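Local structure of halohydrin dehalogenase (Rhizobium radiobacter, 4IY1) at residues B[81-86]-B[183-188]; B[124-129]-B[169-174]. The protein probably catalyses the dehalogenation of halohydrins to epoxides and the reverse opening of epoxide rings by small anions such as cyanide. The protein carries 37 engineered substitutions. One frame throughout, in Å; residues are numbered along the deposited sequence.

Contact 1 of 2, residues B[81-86]-B[183-188]. Engineered in segment 81-86: A82 (natural residue Phe), P83 (natural residue Ala), V84 (natural residue Pro), W86 (natural residue Phe). Engineered in segment 183-188: Y186 (natural residue Phe).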
loop_
_atom_site.group_PDB
_atom_site.type_symbol
_atom_site.label_atom_id
_atom_site.label_comp_id
_atom_site.label_asym_id
_atom_site.label_seq_id
_atom_site.Cartn_x
_atom_site.Cartn_y
_atom_site.Cartn_z
ATOM N N ILE B 81 11.351 -19.264 8.498
ATOM C CA ILE B 81 11.041 -20.220 7.452
ATOM C C ILE B 81 9.930 -21.128 7.912
ATOM O O ILE B 81 9.720 -21.300 9.110
ATOM C CB ILE B 81 12.278 -21.050 7.049
ATOM C CG1 ILE B 81 12.814 -21.798 8.283
ATOM C CG2 ILE B 81 13.367 -20.105 6.523
ATOM C CD1 ILE B 81 13.937 -22.770 7.999
ATOM N N ALA B 82 9.117 -21.572 6.966
ATOM C CA ALA B 82 8.171 -22.630 7.234
ATOM C C ALA B 82 7.791 -23.238 5.925
ATOM O O ALA B 82 7.826 -22.559 4.889
ATOM C CB ALA B 82 6.939 -22.087 7.941
ATOM N N PRO B 83 7.433 -24.524 5.946
ATOM C CA PRO B 83 7.023 -25.136 4.690
ATOM C C PRO B 83 5.745 -24.485 4.188
ATOM O O PRO B 83 4.759 -24.436 4.923
ATOM C CB PRO B 83 6.772 -26.603 5.084
ATOM C CG PRO B 83 7.682 -26.828 6.243
ATOM C CD PRO B 83 7.659 -25.528 7.005
ATOM N N VAL B 84 5.791 -23.927 2.979
ATOM C CA VAL B 84 4.588 -23.720 2.176
ATOM C C VAL B 84 4.253 -24.963 1.352
ATOM O O VAL B 84 5.079 -25.446 0.568
ATOM C CB VAL B 84 4.735 -22.532 1.204
ATOM C CG1 VAL B 84 6.071 -22.581 0.464
ATOM C CG2 VAL B 84 3.587 -22.530 0.212
ATOM N N GLU B 85 3.046 -25.485 1.550
ATOM C CA GLU B 85 2.455 -26.453 0.632
ATOM C C GLU B 85 1.046 -26.004 0.266
ATOM O O GLU B 85 0.177 -25.901 1.136
ATOM C CB GLU B 85 2.405 -27.845 1.275
ATOM C CG GLU B 85 3.697 -28.638 1.161
ATOM C CD GLU B 85 4.179 -29.165 2.500
ATOM O OE1 GLU B 85 5.230 -29.837 2.522
ATOM O OE2 GLU B 85 3.525 -28.889 3.534
ATOM N N TRP B 86 0.830 -25.736 -1.019
ATOM C CA TRP B 86 -0.424 -25.147 -1.495
ATOM C C TRP B 86 -1.612 -26.026 -1.207
ATOM O O TRP B 86 -1.529 -27.247 -1.327
ATOM C CB TRP B 86 -0.336 -24.871 -2.990
ATOM C CG TRP B 86 0.999 -24.305 -3.425
ATOM C CD1 TRP B 86 2.247 -24.932 -3.384
ATOM C CD2 TRP B 86 1.256 -22.985 -4.018
ATOM N NE1 TRP B 86 3.229 -24.106 -3.889
ATOM C CE2 TRP B 86 2.704 -22.924 -4.278
ATOM C CE3 TRP B 86 0.465 -21.886 -4.338
ATOM C CZ2 TRP B 86 3.305 -21.809 -4.823
ATOM C CZ3 TRP B 86 1.086 -20.769 -4.903
ATOM C CH2 TRP B 86 2.469 -20.742 -5.158
ATOM N N SER B 183 19.212 -25.001 -0.056
ATOM C CA SER B 183 17.984 -24.946 0.766
ATOM C C SER B 183 16.732 -24.978 -0.093
ATOM O O SER B 183 16.676 -24.303 -1.114
ATOM C CB SER B 183 17.975 -23.692 1.645
ATOM O OG SER B 183 16.713 -23.510 2.262
ATOM N N PRO B 184 15.680 -25.688 0.375
ATOM C CA PRO B 184 14.352 -25.670 -0.243
ATOM C C PRO B 184 13.557 -24.389 0.056
ATOM O O PRO B 184 12.489 -24.180 -0.530
ATOM C CB PRO B 184 13.655 -26.878 0.397
ATOM C CG PRO B 184 14.342 -27.040 1.725
ATOM C CD PRO B 184 15.769 -26.681 1.464
ATOM N N TYR B 185 14.058 -23.579 0.998
ATOM C CA TYR B 185 13.420 -22.323 1.379
ATOM C C TYR B 185 14.153 -21.161 0.696
ATOM O O TYR B 185 15.174 -20.702 1.213
ATOM C CB TYR B 185 13.493 -22.144 2.916
ATOM C CG TYR B 185 12.929 -23.311 3.712
ATOM C CD1 TYR B 185 11.551 -23.466 3.881
ATOM C CD2 TYR B 185 13.772 -24.263 4.289
ATOM C CE1 TYR B 185 11.032 -24.551 4.564
ATOM C CE2 TYR B 185 13.259 -25.337 5.012
ATOM C CZ TYR B 185 11.893 -25.487 5.126
ATOM O OH TYR B 185 11.372 -26.555 5.822
ATOM N N TYR B 186 13.666 -20.676 -0.450
ATOM C CA TYR B 186 12.413 -21.113 -1.088
ATOM C C TYR B 186 12.624 -21.292 -2.581
ATOM O O TYR B 186 11.669 -21.604 -3.307
ATOM C CB TYR B 186 11.273 -20.088 -0.875
ATOM C CG TYR B 186 10.728 -20.095 0.537
ATOM C CD1 TYR B 186 9.715 -20.976 0.911
ATOM C CD2 TYR B 186 11.321 -19.316 1.532
ATOM C CE1 TYR B 186 9.239 -21.007 2.210
ATOM C CE2 TYR B 186 10.883 -19.383 2.842
ATOM C CZ TYR B 186 9.836 -20.209 3.169
ATOM O OH TYR B 186 9.403 -20.246 4.472
ATOM N N TYR B 187 13.846 -21.037 -3.056
ATOM C CA TYR B 187 14.120 -21.138 -4.504
ATOM C C TYR B 187 15.423 -21.875 -4.762
ATOM O O TYR B 187 16.430 -21.257 -5.144
ATOM C CB TYR B 187 14.153 -19.746 -5.160
ATOM C CG TYR B 187 12.783 -19.165 -5.401
ATOM C CD1 TYR B 187 12.094 -18.501 -4.380
ATOM C CD2 TYR B 187 12.122 -19.382 -6.599
ATOM C CE1 TYR B 187 10.806 -18.020 -4.578
ATOM C CE2 TYR B 187 10.832 -18.906 -6.806
ATOM C CZ TYR B 187 10.181 -18.213 -5.799
ATOM O OH TYR B 187 8.914 -17.693 -6.037
ATOM N N PRO B 188 15.435 -23.193 -4.467
ATOM C CA PRO B 188 16.640 -24.000 -4.626
ATOM C C PRO B 188 17.133 -23.996 -6.088
ATOM O O PRO B 188 16.317 -23.886 -7.027
ATOM C CB PRO B 188 16.197 -25.409 -4.175
ATOM C CG PRO B 188 14.723 -25.408 -4.284
ATOM C CD PRO B 188 14.277 -23.991 -4.036
#
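Two loops meet here. Loop 81-86 follows strand 75-79, and strand 170-175 leads into the loop that holds 183-188. Y185 and Y186 make the whole contact from the second loop. Y186 is engineered, as are A82, P83 and V84. The peptide bond between Y185 and Y186 is cis, and both rings reach 81-86.

A hydrogen bond runs from Y186 OH to A82 O, 2.8 Å away. The hydroxyl lies in the carbonyl plane, on a lone pair. Within the second loop, S183 OG accepts from Y185 N at 2.9 Å and closes an ST turn. H11 ND1 is a second partner of S183 OG.

The aromatic contacts centre on Y185. I81 CD1 sits over one face of its ring, offset toward the rim, in a CH-pi contact 4.2 Å from the ring centroid. The I81 side chain crosses the tyrosine at about a right angle. Its CG1 takes the crowded position between N and the carbonyl carbon (chi1 59°).

The remaining contacts are apolar or alongside. P83 lies beside Y185, with CG 3.7 Å from Y185 OH. V84 CG1 comes to the edge of the Y186 ring, 3.9 Å from CE1. F12 meets the Y186 ring edge-to-face.

In short-chain dehydrogenase/reductase folds, loops after parallel strands usually border the active site, probably also here. A main-chain carbonyl anchors the buried end of Y186, while apolar and CH-pi contacts meet the Y185 ring across the loops.

Contact 2 of 2, residues B[124-129]-B[169-174]. Engineered in segment 169-174: A174 (natural residue Gly).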
loop_
_atom_site.group_PDB
_atom_site.type_symbol
_atom_site.label_atom_id
_atom_site.label_comp_id
_atom_site.label_asym_id
_atom_site.label_seq_id
_atom_site.Cartn_x
_atom_site.Cartn_y
_atom_site.Cartn_z
ATOM N N SER B 124 20.701 1.499 21.254
ATOM C CA SER B 124 21.207 1.128 19.944
ATOM C C SER B 124 20.931 -0.337 19.613
ATOM O O SER B 124 20.905 -1.194 20.489
ATOM C CB SER B 124 22.700 1.469 19.812
ATOM O OG SER B 124 23.506 0.367 20.162
ATOM N N GLY B 125 20.739 -0.614 18.332
ATOM C CA GLY B 125 20.418 -1.955 17.874
ATOM C C GLY B 125 19.702 -1.801 16.540
ATOM O O GLY B 125 19.305 -0.690 16.166
ATOM N N HIS B 126 19.643 -2.888 15.780
ATOM C CA HIS B 126 18.870 -2.925 14.548
ATOM C C HIS B 126 18.189 -4.251 14.514
ATOM O O HIS B 126 18.784 -5.266 14.891
ATOM C CB HIS B 126 19.793 -2.807 13.336
ATOM C CG HIS B 126 20.424 -1.457 13.188
ATOM N ND1 HIS B 126 21.561 -1.125 13.819
ATOM C CD2 HIS B 126 20.128 -0.390 12.331
ATOM C CE1 HIS B 126 21.894 0.156 13.515
ATOM N NE2 HIS B 126 21.044 0.595 12.583
ATOM N N ILE B 127 16.933 -4.252 14.070
ATOM C CA ILE B 127 16.137 -5.450 14.004
ATOM C C ILE B 127 15.529 -5.628 12.621
ATOM O O ILE B 127 14.990 -4.677 12.039
ATOM C CB ILE B 127 15.004 -5.387 15.044
ATOM C CG1 ILE B 127 15.614 -5.360 16.464
ATOM C CG2 ILE B 127 14.073 -6.588 14.900
ATOM C CD1 ILE B 127 14.545 -5.416 17.533
ATOM N N ILE B 128 15.760 -6.799 12.040
ATOM C CA ILE B 128 15.410 -7.053 10.638
ATOM C C ILE B 128 14.712 -8.386 10.573
ATOM O O ILE B 128 15.244 -9.372 11.035
ATOM C CB ILE B 128 16.647 -7.145 9.748
ATOM C CG1 ILE B 128 17.318 -5.803 9.634
ATOM C CG2 ILE B 128 16.284 -7.658 8.358
ATOM C CD1 ILE B 128 18.819 -5.898 9.428
ATOM N N PHE B 129 13.449 -8.365 10.155
ATOM C CA PHE B 129 12.694 -9.573 9.895
ATOM C C PHE B 129 12.854 -9.921 8.407
ATOM O O PHE B 129 12.527 -9.112 7.537
ATOM C CB PHE B 129 11.206 -9.320 10.173
ATOM C CG PHE B 129 10.874 -9.085 11.638
ATOM C CD1 PHE B 129 9.614 -8.669 12.003
ATOM C CD2 PHE B 129 11.833 -9.270 12.635
ATOM C CE1 PHE B 129 9.283 -8.449 13.334
ATOM C CE2 PHE B 129 11.534 -9.017 13.960
ATOM C CZ PHE B 129 10.258 -8.592 14.310
ATOM N N PRO B 169 16.271 1.142 14.778
ATOM C CA PRO B 169 15.511 1.001 13.528
ATOM C C PRO B 169 14.993 -0.414 13.366
ATOM O O PRO B 169 15.641 -1.356 13.819
ATOM C CB PRO B 169 16.560 1.301 12.443
ATOM C CG PRO B 169 17.583 2.160 13.152
ATOM C CD PRO B 169 17.675 1.501 14.508
ATOM N N VAL B 170 13.769 -0.559 12.856
ATOM C CA VAL B 170 13.211 -1.905 12.624
ATOM C C VAL B 170 12.750 -2.012 11.146
ATOM O O VAL B 170 12.213 -1.061 10.615
ATOM C CB VAL B 170 12.026 -2.183 13.571
ATOM C CG1 VAL B 170 11.503 -3.581 13.405
ATOM C CG2 VAL B 170 12.415 -1.940 15.059
ATOM N N PHE B 171 13.040 -3.134 10.488
ATOM C CA PHE B 171 12.874 -3.272 9.027
ATOM C C PHE B 171 12.297 -4.650 8.766
ATOM O O PHE B 171 12.628 -5.595 9.492
ATOM C CB PHE B 171 14.225 -3.222 8.302
ATOM C CG PHE B 171 14.974 -1.961 8.502
ATOM C CD1 PHE B 171 16.106 -1.940 9.279
ATOM C CD2 PHE B 171 14.563 -0.782 7.864
ATOM C CE1 PHE B 171 16.835 -0.774 9.438
ATOM C CE2 PHE B 171 15.261 0.393 8.053
ATOM C CZ PHE B 171 16.390 0.403 8.831
ATOM N N ALA B 172 11.519 -4.795 7.689
ATOM C CA ALA B 172 11.227 -6.134 7.131
ATOM C C ALA B 172 11.745 -6.267 5.686
ATOM O O ALA B 172 11.662 -5.325 4.903
ATOM C CB ALA B 172 9.734 -6.436 7.173
ATOM N N ILE B 173 12.289 -7.430 5.344
ATOM C CA ILE B 173 12.703 -7.669 3.962
ATOM C C ILE B 173 11.818 -8.754 3.391
ATOM O O ILE B 173 11.790 -9.861 3.898
ATOM C CB ILE B 173 14.181 -8.108 3.848
ATOM C CG1 ILE B 173 15.113 -6.960 4.207
ATOM C CG2 ILE B 173 14.488 -8.568 2.404
ATOM C CD1 ILE B 173 16.564 -7.413 4.431
ATOM N N ALA B 174 11.067 -8.414 2.347
ATOM C CA ALA B 174 10.035 -9.297 1.845
ATOM C C ALA B 174 10.473 -9.815 0.451
ATOM O O ALA B 174 10.280 -9.141 -0.541
ATOM C CB ALA B 174 8.706 -8.522 1.711
#
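Strands 126-129 and 170-174 run parallel, their axes 4.6 Å apart at closest approach. Four backbone hydrogen bonds join them. I127 N gives to P169 O, 3.2 Å away, and I127 O accepts from F171 N. F129 repeats this two residues on: its N gives to F171 O, and its O accepts from I173 N at 2.8 Å. The last bond is nearly straight, 166° at the hydrogen. I127 O, F171 O and F129 O each also receive a CA-H...O contact, from V170, I128 and A172.

On the other side, the backbone of H126 pairs with D74 and L76, and that of I128 with L76 and S78. V170 N is taken by T233 OG1, and V170 also has a backbone bond with G234.

H126 NE2 is hydrogen-bonded to D230 OD1. P169 CD lies over one face of the imidazole in a CH-pi contact, 4.1 Å from the ring centroid. F171 CE1 meets the ring at its edge. An alanine at H126 would lose the bond to D230 and would probably leave P169 and the edge of F171 less well packed.

I128 and F171 point to one face of the sheet. There I128 CG1 meets the F171 ring edge, 4.1 Å from CD1, and I128 CG2 meets I173 CD1 at 3.9 Å. Helix 214-225 covers F171 and I173. I127, V170, F129 and A172 point to the other face, toward helices 94-122 and 143-163. Strand 126-130, helix 143-163 and strand 170-175 form a beta-alpha-beta unit of the Rossmann-type fold.

In the fold
The two contacts share strand 170-175. Contact 2 pairs it with strand 126-130 inside the sheet. Contact 1 uses the loop after it, together with the loop after strand 75-79, one strand further across. Their centres are 22 Å apart, on opposite sides of the chain's centre, and they do not touch. Contact 2 is buried and held by regular main-chain bonds. Contact 1 is only partly buried and relies on tyrosine side chains, with engineered residues at most of its touching positions. W86 and Y187 of its loops also meet W249 of a second subunit, whereas no other chain touches contact 2.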